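Local coordinates for Rod shape-determining protein (MreC) (Helicobacter pylori, PDB 5LP5), which forms a complex with the penicillin-binding protein PBP2 and probably serves as a scaffold for the machinery that builds the bacterial cell wall, at residues 193-198 with 208-213; 181-186 with 223-228; 110-115 with 147-152. All blocks are in the same frame, centred on the assembly; numbering follows the deposited sequence.

Contact 1: 193-198 with 208-213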
ATOM      1  N   ASP C 193      -7.487   6.441 -22.700  1.00 35.62           N
ATOM      2  CA  ASP C 193      -6.954   5.088 -22.714  1.00 34.72           C
ATOM      3  C   ASP C 193      -8.043   4.050 -23.016  1.00 33.43           C
ATOM      4  O   ASP C 193      -9.072   4.048 -22.351  1.00 30.65           O
ATOM      5  CB  ASP C 193      -6.369   4.714 -21.328  1.00 36.22           C
ATOM      6  CG  ASP C 193      -4.901   5.012 -21.194  1.00 38.06           C
ATOM      7  OD1 ASP C 193      -4.183   4.695 -22.177  1.00 39.36           O
ATOM      8  OD2 ASP C 193      -4.477   5.497 -20.100  1.00 38.54           O
ATOM      9  N   GLN C 194      -7.753   3.165 -23.973  1.00 32.49           N
ATOM     10  CA  GLN C 194      -8.547   1.992 -24.218  1.00 31.42           C
ATOM     11  C   GLN C 194      -8.666   1.068 -22.995  1.00 27.98           C
ATOM     12  O   GLN C 194      -7.699   0.847 -22.252  1.00 28.21           O
ATOM     13  CB  GLN C 194      -7.954   1.195 -25.361  1.00 35.31           C
ATOM     14  CG  GLN C 194      -8.300   1.744 -26.744  1.00 40.36           C
ATOM     15  CD  GLN C 194      -8.486   0.625 -27.746  1.00 43.90           C
ATOM     16  OE1 GLN C 194      -7.841  -0.434 -27.646  1.00 44.53           O
ATOM     17  NE2 GLN C 194      -9.391   0.838 -28.710  1.00 48.31           N
ATOM     18  N   VAL C 195      -9.874   0.531 -22.819  1.00 24.46           N
ATOM     19  CA  VAL C 195     -10.148  -0.452 -21.778  1.00 22.30           C
ATOM     20  C   VAL C 195     -10.619  -1.759 -22.441  1.00 21.16           C
ATOM     21  O   VAL C 195     -11.596  -1.769 -23.187  1.00 21.12           O
ATOM     22  CB  VAL C 195     -11.218   0.078 -20.820  1.00 21.57           C
ATOM     23  CG1 VAL C 195     -11.576  -0.960 -19.775  1.00 21.53           C
ATOM     24  CG2 VAL C 195     -10.716   1.332 -20.147  1.00 22.02           C
ATOM     25  N   LEU C 196      -9.916  -2.848 -22.162  1.00 21.16           N
ATOM     26  CA  LEU C 196     -10.191  -4.150 -22.786  1.00 21.16           C
ATOM     27  C   LEU C 196     -10.439  -5.206 -21.720  1.00 20.89           C
ATOM     28  O   LEU C 196      -9.939  -5.082 -20.604  1.00 20.88           O
ATOM     29  CB  LEU C 196      -8.997  -4.616 -23.604  1.00 21.88           C
ATOM     30  CG  LEU C 196      -8.517  -3.639 -24.655  1.00 22.49           C
ATOM     31  CD1 LEU C 196      -7.117  -3.972 -25.188  1.00 23.42           C
ATOM     32  CD2 LEU C 196      -9.569  -3.551 -25.754  1.00 22.53           C
ATOM     33  N   THR C 197     -11.167  -6.264 -22.071  1.00 20.87           N
ATOM     34  CA  THR C 197     -11.317  -7.367 -21.145  1.00 20.93           C
ATOM     35  C   THR C 197      -9.939  -7.980 -20.879  1.00 21.55           C
ATOM     36  O   THR C 197      -9.131  -8.133 -21.795  1.00 22.05           O
ATOM     37  CB  THR C 197     -12.260  -8.439 -21.703  1.00 21.07           C
ATOM     38  OG1 THR C 197     -11.732  -8.951 -22.927  1.00 21.58           O
ATOM     39  CG2 THR C 197     -13.620  -7.885 -21.964  1.00 20.67           C
ATOM     40  N   SER C 198      -9.669  -8.326 -19.633  1.00 21.77           N
ATOM     41  CA  SER C 198      -8.332  -8.821 -19.243  1.00 23.74           C
ATOM     42  C   SER C 198      -8.180 -10.296 -19.578  1.00 24.67           C
ATOM     43  O   SER C 198      -7.085 -10.792 -19.771  1.00 24.21           O
ATOM     44  CB  SER C 198      -8.107  -8.660 -17.740  1.00 24.03           C
ATOM     45  OG  SER C 198      -8.656  -9.760 -17.044  1.00 25.20           O
ATOM     46  N   VAL C 208     -11.099  -7.948 -25.729  1.00 22.32           N
ATOM     47  CA  VAL C 208     -12.380  -7.479 -26.231  1.00 22.05           C
ATOM     48  C   VAL C 208     -12.586  -6.064 -25.765  1.00 21.60           C
ATOM     49  O   VAL C 208     -12.259  -5.744 -24.628  1.00 21.21           O
ATOM     50  CB  VAL C 208     -13.532  -8.357 -25.741  1.00 21.81           C
ATOM     51  CG1 VAL C 208     -14.854  -7.837 -26.246  1.00 21.72           C
ATOM     52  CG2 VAL C 208     -13.339  -9.785 -26.214  1.00 22.48           C
ATOM     53  N   PHE C 209     -13.122  -5.207 -26.623  1.00 21.85           N
ATOM     54  CA  PHE C 209     -13.237  -3.770 -26.325  1.00 21.76           C
ATOM     55  C   PHE C 209     -14.353  -3.504 -25.311  1.00 21.20           C
ATOM     56  O   PHE C 209     -15.430  -4.081 -25.378  1.00 21.12           O
ATOM     57  CB  PHE C 209     -13.493  -2.954 -27.586  1.00 22.53           C
ATOM     58  CG  PHE C 209     -13.648  -1.473 -27.350  1.00 22.74           C
ATOM     59  CD1 PHE C 209     -12.532  -0.671 -27.212  1.00 23.09           C
ATOM     60  CD2 PHE C 209     -14.896  -0.879 -27.294  1.00 22.82           C
ATOM     61  CE1 PHE C 209     -12.659   0.712 -27.006  1.00 23.52           C
ATOM     62  CE2 PHE C 209     -15.033   0.489 -27.079  1.00 23.26           C
ATOM     63  CZ  PHE C 209     -13.906   1.289 -26.934  1.00 23.61           C
ATOM     64  N   VAL C 210     -14.081  -2.625 -24.363  1.00 20.98           N
ATOM     65  CA  VAL C 210     -15.066  -2.244 -23.368  1.00 21.00           C
ATOM     66  C   VAL C 210     -15.424  -0.774 -23.484  1.00 22.04           C
ATOM     67  O   VAL C 210     -16.611  -0.443 -23.608  1.00 21.68           O
ATOM     68  CB  VAL C 210     -14.565  -2.534 -21.949  1.00 20.85           C
ATOM     69  CG1 VAL C 210     -15.581  -2.072 -20.928  1.00 20.90           C
ATOM     70  CG2 VAL C 210     -14.358  -4.023 -21.789  1.00 21.02           C
ATOM     71  N   GLY C 211     -14.400   0.089 -23.431  1.00 23.06           N
ATOM     72  CA  GLY C 211     -14.606   1.551 -23.461  1.00 24.67           C
ATOM     73  C   GLY C 211     -13.324   2.339 -23.312  1.00 26.22           C
ATOM     74  O   GLY C 211     -12.249   1.808 -23.535  1.00 27.09           O
ATOM     75  N   GLU C 212     -13.444   3.607 -22.957  1.00 28.58           N
ATOM     76  CA  GLU C 212     -12.289   4.497 -22.816  1.00 31.55           C
ATOM     77  C   GLU C 212     -12.408   5.298 -21.531  1.00 29.23           C
ATOM     78  O   GLU C 212     -13.507   5.660 -21.128  1.00 28.62           O
ATOM     79  CB  GLU C 212     -12.209   5.478 -23.997  1.00 37.04           C
ATOM     80  CG  GLU C 212     -12.012   4.804 -25.349  1.00 42.06           C
ATOM     81  CD  GLU C 212     -12.144   5.714 -26.548  1.00 48.43           C
ATOM     82  OE1 GLU C 212     -11.944   6.959 -26.391  1.00 51.57           O
ATOM     83  OE2 GLU C 212     -12.415   5.129 -27.637  1.00 49.92           O
ATOM     84  N   VAL C 213     -11.276   5.599 -20.908  1.00 26.73           N
ATOM     85  CA  VAL C 213     -11.292   6.309 -19.642  1.00 25.73           C
ATOM     86  C   VAL C 213     -11.717   7.759 -19.864  1.00 26.48           C
ATOM     87  O   VAL C 213     -11.137   8.448 -20.687  1.00 26.56           O
ATOM     88  CB  VAL C 213      -9.915   6.273 -18.973  1.00 24.78           C
ATOM     89  CG1 VAL C 213      -9.926   7.066 -17.656  1.00 25.76           C
ATOM     90  CG2 VAL C 213      -9.508   4.830 -18.727  1.00 24.09           C
TER

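Contact 2: 181-186 with 223-228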
ATOM      1  N   ASP C 181     -13.239  -0.220 -11.264  1.00 30.77           N
ATOM      2  CA  ASP C 181     -12.958  -0.048  -9.848  1.00 33.42           C
ATOM      3  C   ASP C 181     -11.688  -0.794  -9.453  1.00 31.66           C
ATOM      4  O   ASP C 181     -11.217  -1.669 -10.188  1.00 33.11           O
ATOM      5  CB  ASP C 181     -14.154  -0.590  -9.049  1.00 37.06           C
ATOM      6  CG  ASP C 181     -15.013   0.502  -8.478  1.00 39.90           C
ATOM      7  OD1 ASP C 181     -14.405   1.456  -7.937  1.00 44.31           O
ATOM      8  OD2 ASP C 181     -16.270   0.398  -8.567  1.00 41.72           O
ATOM      9  N   PHE C 182     -11.156  -0.408  -8.298  1.00 29.99           N
ATOM     10  CA  PHE C 182     -10.081  -1.134  -7.608  1.00 28.54           C
ATOM     11  C   PHE C 182      -8.716  -1.154  -8.295  1.00 27.20           C
ATOM     12  O   PHE C 182      -7.981  -2.126  -8.237  1.00 28.59           O
ATOM     13  CB  PHE C 182     -10.525  -2.548  -7.248  1.00 28.37           C
ATOM     14  CG  PHE C 182     -11.886  -2.617  -6.611  1.00 28.47           C
ATOM     15  CD1 PHE C 182     -12.244  -1.769  -5.558  1.00 28.91           C
ATOM     16  CD2 PHE C 182     -12.841  -3.478  -7.134  1.00 27.41           C
ATOM     17  CE1 PHE C 182     -13.511  -1.831  -5.011  1.00 28.82           C
ATOM     18  CE2 PHE C 182     -14.105  -3.571  -6.565  1.00 27.15           C
ATOM     19  CZ  PHE C 182     -14.441  -2.744  -5.503  1.00 28.05           C
ATOM     20  N   ILE C 183      -8.359  -0.026  -8.876  1.00 26.06           N
ATOM     21  CA  ILE C 183      -7.077   0.166  -9.552  1.00 25.64           C
ATOM     22  C   ILE C 183      -6.010   0.653  -8.569  1.00 27.30           C
ATOM     23  O   ILE C 183      -6.272   1.517  -7.723  1.00 28.49           O
ATOM     24  CB  ILE C 183      -7.222   1.239 -10.634  1.00 24.26           C
ATOM     25  CG1 ILE C 183      -8.395   0.920 -11.556  1.00 24.02           C
ATOM     26  CG2 ILE C 183      -5.954   1.408 -11.433  1.00 24.38           C
ATOM     27  CD1 ILE C 183      -8.860   2.092 -12.406  1.00 23.77           C
ATOM     28  N   VAL C 184      -4.803   0.134  -8.707  1.00 27.60           N
ATOM     29  CA  VAL C 184      -3.711   0.539  -7.808  1.00 28.96           C
ATOM     30  C   VAL C 184      -3.446   2.032  -7.921  1.00 29.60           C
ATOM     31  O   VAL C 184      -3.442   2.571  -9.000  1.00 29.67           O
ATOM     32  CB  VAL C 184      -2.394  -0.257  -8.061  1.00 28.89           C
ATOM     33  CG1 VAL C 184      -2.594  -1.743  -7.849  1.00 28.50           C
ATOM     34  CG2 VAL C 184      -1.903  -0.068  -9.465  1.00 28.96           C
ATOM     35  N   PRO C 185      -3.219   2.711  -6.798  1.00 31.55           N
ATOM     36  CA  PRO C 185      -3.074   4.165  -6.844  1.00 32.82           C
ATOM     37  C   PRO C 185      -1.822   4.645  -7.587  1.00 34.68           C
ATOM     38  O   PRO C 185      -1.797   5.773  -8.081  1.00 34.36           O
ATOM     39  CB  PRO C 185      -3.000   4.570  -5.358  1.00 33.88           C
ATOM     40  CG  PRO C 185      -3.415   3.362  -4.601  1.00 33.25           C
ATOM     41  CD  PRO C 185      -2.999   2.195  -5.444  1.00 32.35           C
ATOM     42  N   SER C 186      -0.808   3.796  -7.692  1.00 37.16           N
ATOM     43  CA  SER C 186       0.426   4.193  -8.357  1.00 38.47           C
ATOM     44  C   SER C 186       0.369   4.067  -9.871  1.00 38.58           C
ATOM     45  O   SER C 186       1.321   4.453 -10.532  1.00 40.24           O
ATOM     46  CB  SER C 186       1.596   3.354  -7.842  1.00 39.20           C
ATOM     47  OG  SER C 186       1.447   1.989  -8.188  1.00 37.12           O
ATOM     48  N   LYS C 223      -7.994   3.617  -6.980  1.00 34.01           N
ATOM     49  CA  LYS C 223      -8.625   4.599  -7.847  1.00 34.26           C
ATOM     50  C   LYS C 223      -9.670   3.931  -8.686  1.00 31.35           C
ATOM     51  O   LYS C 223      -9.657   2.724  -8.851  1.00 30.05           O
ATOM     52  CB  LYS C 223      -7.602   5.179  -8.810  1.00 37.26           C
ATOM     53  CG  LYS C 223      -6.697   6.248  -8.223  1.00 41.47           C
ATOM     54  CD  LYS C 223      -5.726   6.804  -9.273  1.00 44.10           C
ATOM     55  CE  LYS C 223      -4.822   5.731  -9.881  1.00 44.97           C
ATOM     56  NZ  LYS C 223      -3.591   6.305 -10.473  1.00 46.48           N
ATOM     57  N   SER C 224     -10.560   4.746  -9.239  1.00 29.89           N
ATOM     58  CA  SER C 224     -11.588   4.286 -10.152  1.00 29.10           C
ATOM     59  C   SER C 224     -11.486   5.055 -11.453  1.00 28.17           C
ATOM     60  O   SER C 224     -10.959   6.153 -11.486  1.00 27.74           O
ATOM     61  CB  SER C 224     -12.984   4.531  -9.559  1.00 29.62           C
ATOM     62  OG  SER C 224     -13.285   3.672  -8.474  1.00 30.04           O
ATOM     63  N   ALA C 225     -12.024   4.474 -12.513  1.00 27.34           N
ATOM     64  CA  ALA C 225     -12.061   5.118 -13.805  1.00 26.92           C
ATOM     65  C   ALA C 225     -13.453   5.017 -14.355  1.00 26.12           C
ATOM     66  O   ALA C 225     -13.997   3.927 -14.497  1.00 26.09           O
ATOM     67  CB  ALA C 225     -11.082   4.457 -14.770  1.00 27.16           C
ATOM     68  N   VAL C 226     -14.041   6.157 -14.672  1.00 26.03           N
ATOM     69  CA  VAL C 226     -15.341   6.180 -15.299  1.00 26.10           C
ATOM     70  C   VAL C 226     -15.134   6.112 -16.785  1.00 25.18           C
ATOM     71  O   VAL C 226     -14.277   6.817 -17.310  1.00 26.83           O
ATOM     72  CB  VAL C 226     -16.093   7.481 -14.962  1.00 27.95           C
ATOM     73  CG1 VAL C 226     -17.474   7.481 -15.623  1.00 27.62           C
ATOM     74  CG2 VAL C 226     -16.217   7.633 -13.449  1.00 28.12           C
ATOM     75  N   LEU C 227     -15.919   5.283 -17.463  1.00 23.75           N
ATOM     76  CA  LEU C 227     -15.718   5.048 -18.899  1.00 23.55           C
ATOM     77  C   LEU C 227     -16.655   5.859 -19.747  1.00 24.00           C
ATOM     78  O   LEU C 227     -17.722   6.215 -19.311  1.00 25.03           O
ATOM     79  CB  LEU C 227     -15.913   3.570 -19.248  1.00 22.19           C
ATOM     80  CG  LEU C 227     -15.074   2.611 -18.430  1.00 21.51           C
ATOM     81  CD1 LEU C 227     -15.206   1.214 -18.996  1.00 20.90           C
ATOM     82  CD2 LEU C 227     -13.615   3.000 -18.442  1.00 21.69           C
ATOM     83  N   LYS C 228     -16.243   6.109 -20.978  1.00 24.63           N
ATOM     84  CA  LYS C 228     -17.113   6.635 -22.009  1.00 26.42           C
ATOM     85  C   LYS C 228     -16.992   5.699 -23.227  1.00 26.97           C
ATOM     86  O   LYS C 228     -16.129   4.823 -23.236  1.00 27.58           O
ATOM     87  CB  LYS C 228     -16.703   8.058 -22.359  1.00 27.40           C
ATOM     88  CG  LYS C 228     -15.290   8.184 -22.916  1.00 27.58           C
ATOM     89  CD  LYS C 228     -14.898   9.613 -23.235  1.00 28.73           C
ATOM     90  CE  LYS C 228     -13.371   9.749 -23.300  1.00 29.20           C
ATOM     91  NZ  LYS C 228     -12.881  11.147 -23.578  1.00 31.12           N
TER

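Contact 3: 110-115 with 147-152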
ATOM      1  N   HIS C 110     -31.366  -2.922 -18.231  1.00 33.04           N
ATOM      2  CA  HIS C 110     -30.100  -3.612 -18.058  1.00 32.93           C
ATOM      3  C   HIS C 110     -30.278  -5.095 -17.692  1.00 33.45           C
ATOM      4  O   HIS C 110     -29.324  -5.713 -17.203  1.00 35.74           O
ATOM      5  CB  HIS C 110     -29.254  -2.888 -16.994  1.00 33.03           C
ATOM      6  CG  HIS C 110     -29.216  -1.396 -17.151  1.00 33.87           C
ATOM      7  ND1 HIS C 110     -28.443  -0.748 -18.087  1.00 34.01           N
ATOM      8  CD2 HIS C 110     -29.898  -0.430 -16.496  1.00 35.44           C
ATOM      9  CE1 HIS C 110     -28.639   0.554 -17.991  1.00 35.76           C
ATOM     10  NE2 HIS C 110     -29.509   0.774 -17.023  1.00 36.27           N
ATOM     11  N   SER C 111     -31.430  -5.689 -17.974  1.00 33.34           N
ATOM     12  CA  SER C 111     -31.666  -7.089 -17.646  1.00 33.57           C
ATOM     13  C   SER C 111     -32.534  -7.719 -18.716  1.00 34.51           C
ATOM     14  O   SER C 111     -33.643  -7.233 -18.993  1.00 35.27           O
ATOM     15  CB  SER C 111     -32.353  -7.228 -16.287  1.00 34.99           C
ATOM     16  OG  SER C 111     -31.431  -7.001 -15.236  1.00 37.04           O
ATOM     17  N   VAL C 112     -32.054  -8.807 -19.323  1.00 33.49           N
ATOM     18  CA  VAL C 112     -32.786  -9.423 -20.423  1.00 33.59           C
ATOM     19  C   VAL C 112     -32.903 -10.938 -20.333  1.00 34.28           C
ATOM     20  O   VAL C 112     -32.026 -11.613 -19.786  1.00 33.74           O
ATOM     21  CB  VAL C 112     -32.156  -9.061 -21.785  1.00 33.37           C
ATOM     22  CG1 VAL C 112     -32.131  -7.560 -21.974  1.00 32.88           C
ATOM     23  CG2 VAL C 112     -30.756  -9.647 -21.917  1.00 33.44           C
ATOM     24  N   SER C 113     -33.981 -11.451 -20.909  1.00 36.03           N
ATOM     25  CA  SER C 113     -34.175 -12.890 -21.050  1.00 39.13           C
ATOM     26  C   SER C 113     -33.619 -13.337 -22.396  1.00 39.77           C
ATOM     27  O   SER C 113     -33.946 -12.762 -23.431  1.00 39.21           O
ATOM     28  CB  SER C 113     -35.663 -13.261 -20.992  1.00 40.36           C
ATOM     29  OG  SER C 113     -36.191 -13.261 -19.678  1.00 41.89           O
ATOM     30  N   LEU C 114     -32.785 -14.378 -22.371  1.00 40.26           N
ATOM     31  CA  LEU C 114     -32.130 -14.888 -23.558  1.00 41.15           C
ATOM     32  C   LEU C 114     -32.669 -16.242 -23.958  1.00 43.06           C
ATOM     33  O   LEU C 114     -33.062 -17.048 -23.133  1.00 47.30           O
ATOM     34  CB  LEU C 114     -30.645 -15.034 -23.302  1.00 41.63           C
ATOM     35  CG  LEU C 114     -29.910 -13.731 -23.018  1.00 42.83           C
ATOM     36  CD1 LEU C 114     -28.518 -14.038 -22.490  1.00 42.68           C
ATOM     37  CD2 LEU C 114     -29.801 -12.881 -24.265  1.00 42.83           C
ATOM     38  N   ASN C 115     -32.669 -16.498 -25.243  1.00 45.39           N
ATOM     39  CA  ASN C 115     -33.125 -17.770 -25.721  1.00 50.34           C
ATOM     40  C   ASN C 115     -32.172 -18.863 -25.253  1.00 51.96           C
ATOM     41  O   ASN C 115     -30.950 -18.723 -25.415  1.00 52.80           O
ATOM     42  CB  ASN C 115     -33.160 -17.773 -27.223  1.00 53.72           C
ATOM     43  CG  ASN C 115     -34.068 -18.845 -27.762  1.00 58.12           C
ATOM     44  OD1 ASN C 115     -35.192 -19.011 -27.266  1.00 55.95           O
ATOM     45  ND2 ASN C 115     -33.590 -19.613 -28.739  1.00 62.93           N
ATOM     46  N   GLY C 147     -29.469 -12.412 -19.030  1.00 27.51           N
ATOM     47  CA  GLY C 147     -28.395 -11.468 -19.350  1.00 26.17           C
ATOM     48  C   GLY C 147     -28.432 -10.263 -18.428  1.00 25.62           C
ATOM     49  O   GLY C 147     -29.458  -9.581 -18.337  1.00 25.72           O
ATOM     50  N   PHE C 148     -27.335 -10.026 -17.724  1.00 25.32           N
ATOM     51  CA  PHE C 148     -27.194  -8.839 -16.894  1.00 26.15           C
ATOM     52  C   PHE C 148     -26.189  -7.916 -17.539  1.00 25.20           C
ATOM     53  O   PHE C 148     -24.993  -8.182 -17.540  1.00 24.64           O
ATOM     54  CB  PHE C 148     -26.770  -9.210 -15.479  1.00 27.43           C
ATOM     55  CG  PHE C 148     -27.655 -10.244 -14.857  1.00 28.76           C
ATOM     56  CD1 PHE C 148     -28.932  -9.920 -14.437  1.00 30.00           C
ATOM     57  CD2 PHE C 148     -27.230 -11.543 -14.740  1.00 29.96           C
ATOM     58  CE1 PHE C 148     -29.772 -10.881 -13.900  1.00 31.00           C
ATOM     59  CE2 PHE C 148     -28.060 -12.511 -14.203  1.00 31.80           C
ATOM     60  CZ  PHE C 148     -29.335 -12.178 -13.775  1.00 31.42           C
ATOM     61  N   LEU C 149     -26.705  -6.832 -18.111  1.00 25.05           N
ATOM     62  CA  LEU C 149     -25.930  -5.968 -18.988  1.00 24.67           C
ATOM     63  C   LEU C 149     -25.067  -4.981 -18.211  1.00 24.14           C
ATOM     64  O   LEU C 149     -25.160  -4.877 -16.997  1.00 22.57           O
ATOM     65  CB  LEU C 149     -26.868  -5.216 -19.930  1.00 25.17           C
ATOM     66  CG  LEU C 149     -27.810  -6.112 -20.750  1.00 25.53           C
ATOM     67  CD1 LEU C 149     -28.729  -5.279 -21.621  1.00 25.73           C
ATOM     68  CD2 LEU C 149     -27.048  -7.112 -21.611  1.00 25.36           C
ATOM     69  N   ASN C 150     -24.226  -4.252 -18.938  1.00 24.84           N
ATOM     70  CA  ASN C 150     -23.323  -3.263 -18.338  1.00 25.81           C
ATOM     71  C   ASN C 150     -24.153  -2.313 -17.453  1.00 25.56           C
ATOM     72  O   ASN C 150     -25.196  -1.792 -17.849  1.00 24.65           O
ATOM     73  CB  ASN C 150     -22.580  -2.411 -19.383  1.00 26.39           C
ATOM     74  CG  ASN C 150     -21.363  -3.090 -19.972  1.00 27.01           C
ATOM     75  OD1 ASN C 150     -20.698  -3.909 -19.323  1.00 29.24           O
ATOM     76  ND2 ASN C 150     -21.037  -2.722 -21.224  1.00 27.07           N
ATOM     77  N   ALA C 151     -23.694  -2.137 -16.227  1.00 25.70           N
ATOM     78  CA  ALA C 151     -24.341  -1.233 -15.269  1.00 26.94           C
ATOM     79  C   ALA C 151     -25.446  -1.863 -14.466  1.00 27.77           C
ATOM     80  O   ALA C 151     -25.940  -1.214 -13.543  1.00 27.37           O
ATOM     81  CB  ALA C 151     -24.830   0.057 -15.928  1.00 27.33           C
ATOM     82  N   HIS C 152     -25.788  -3.126 -14.725  1.00 29.52           N
ATOM     83  CA  HIS C 152     -26.631  -3.886 -13.776  1.00 33.90           C
ATOM     84  C   HIS C 152     -25.861  -4.184 -12.480  1.00 36.10           C
ATOM     85  O   HIS C 152     -24.659  -4.394 -12.503  1.00 37.18           O
ATOM     86  CB  HIS C 152     -27.164  -5.187 -14.420  1.00 34.21           C
ATOM     87  CG  HIS C 152     -28.195  -5.912 -13.599  1.00 36.28           C
ATOM     88  ND1 HIS C 152     -29.267  -5.276 -13.015  1.00 38.52           N
ATOM     89  CD2 HIS C 152     -28.308  -7.217 -13.252  1.00 37.06           C
ATOM     90  CE1 HIS C 152     -30.010  -6.160 -12.371  1.00 38.85           C
ATOM     91  NE2 HIS C 152     -29.437  -7.342 -12.484  1.00 38.00           N
TER
HETATM   92  O   HOH W   1     -26.962  -1.705 -19.895  1.00 34.48           O

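Contact 1: 193-198 with 208-213
Strands 194-197 and 209-213 form the two arms of a hairpin whose two faces differ sharply. The packed face carries V195, V210 and V213, all beta-branched residues that suit an extended backbone and fill a core with compact bulk. V195 CG1 lies anti to its own N and crosses V210 obliquely, meeting V210 CB at 4.0 Å. The other methyl, V195 CG2, meets V213 CG2 at 4.0 Å, the two side chains crossing at about a right angle. V159, I161 and L227 lie against this apolar layer, closing it within the barrel.

The other face, with Q194, L196, F209 and E212, is looser and partly open to solvent. The Q194 chain bends at chi2 (-145°) so that NE2 comes to 3.7 Å from F209 CE1, with the amide plane turned 50° from the ring. L196 CD2 reaches the backbone beside the ring, 3.7 Å from F209 CA.

Between the faces, V195 N bonds to G211 O, approaching from above the carbonyl plane. On the other side of the same residue, V195 O accepts V210 N in its carbonyl plane at 2.9 Å and G211 N only weakly. V210 and G211 thus both face V195, a classic beta bulge, and G211 takes a nearly fully extended backbone that glycine adopts readily. At the end of the hairpin next to its connecting loop T197 N bonds to V208 O. T197 OG1, held in the crowded position between N and carbonyl carbon (chi1 60°), accepts V208 N at 3.0 Å while also hydrogen-bonded to G205 O. Hydroxyl and main chain together therefore tie the hairpin end to its loop, whereas the exposed face relies on weaker van der Waals contacts.

Contact 2: 181-186 with 223-228
D181 and S224 meet tip to tip across the pair, S224 OG donating to D181 OD1 from above the carboxylate plane (38° out of it) at 2.5 Å. A serine suits this place because its short arm, with OG anti to the carbonyl carbon, presents a donor beside the backbone. D181 CB also rests over the centre of the F182 ring, 3.7 Å above its plane. I183 points the other way: its CD1 runs across the strand to A225 CB at 4.0 Å, on the side where V166 and I189 add apolar cover. I183 and K223 form an antiparallel hydrogen-bonded pair, I183 N to K223 O at 3.0 Å and K223 N to I183 O at 2.8 Å. This pair joins strands 178-183 and 223-228 side by side in a six-stranded antiparallel barrel of MreC. F182, with a left-handed backbone (phi 67°), turns its ring away from strand 223-228, where Y222, F169 and P147 of the PBP2 chain meet it; Y127 of that chain bonds to F182 O. K223 lies alongside the loop that follows I183; bent at chi3 (-59°), its flexible chain carries NZ to P185 O at 3.0 Å, above that carbonyl plane, and also to A187 O.

Contact 3: 110-115 with 147-152
N150 ND2 is the best-held polar atom, gripped by two hydrogen bonds, to A134 O and F231 O, while OD1 of the same amide is bound by Y157. Between the two segments, G147 O has one hydrogen bond and one weaker contact: V112 N donates to it in the carbonyl plane at 2.9 Å, nearly straight at 168°. The weaker one is the CA-H of S111, with S111 CA 3.4 Å from G147 O. The return bond, G147 N to V112 O at 2.8 Å, is just as straight and closes an antiparallel hydrogen-bonded pair. Glycine suits the place because V112 CG2 and L114 CD1 crowd the side from which a CB would project. Two residues further along, past the non-hydrogen-bonded pair S111-F148, L149 N bonds to H110 O from above its carbonyl plane.

V112 CG1 and L149 CD1, both buried apolar tips, with M100 and L238 nearby, meet at 4.1 Å with their side chains crossing at about a right angle. On the opposite face S111 OG lies over the centre of the H152 ring, 3.3 Å above its plane, and at the edge of F148; its firm bond is to D108. H152 CG is anti to the backbone N (chi1 -171°), which lays the imidazole under that hydroxyl.

Residues 149-152 make a type II turn, closed by H152 N to L149 O. The third turn residue, A151, has the positive phi required there, and its methyl stands over one face of H110. A water bridges H110 ND1, met in the ring plane, to N150 O. Strands 111-114 and 144-149 are neighbours in a closed six-stranded antiparallel barrel, one of two in MreC.

How the contacts relate
Contacts 1 and 2 belong to one barrel, their centres 12 Å apart, and share the border between strands 209-218 and 223-228: E212 O and K228 N lie 2.8 Å apart, a probable hydrogen bond, and V195 CG2 packs on L227 CD2 at 3.8 Å. Contact 3 sits in the other barrel, across the centre of the chain, about 20 Å from contact 1 and 24 Å from contact 2, centre to centre. Of the three, contact 2 is the one that meets PBP2, through F182 and V184. Contact 3 looks to a different partner: its H110 packs on V184 of the second MreC subunit, the residue equivalent to the one that contact 2 turns toward PBP2.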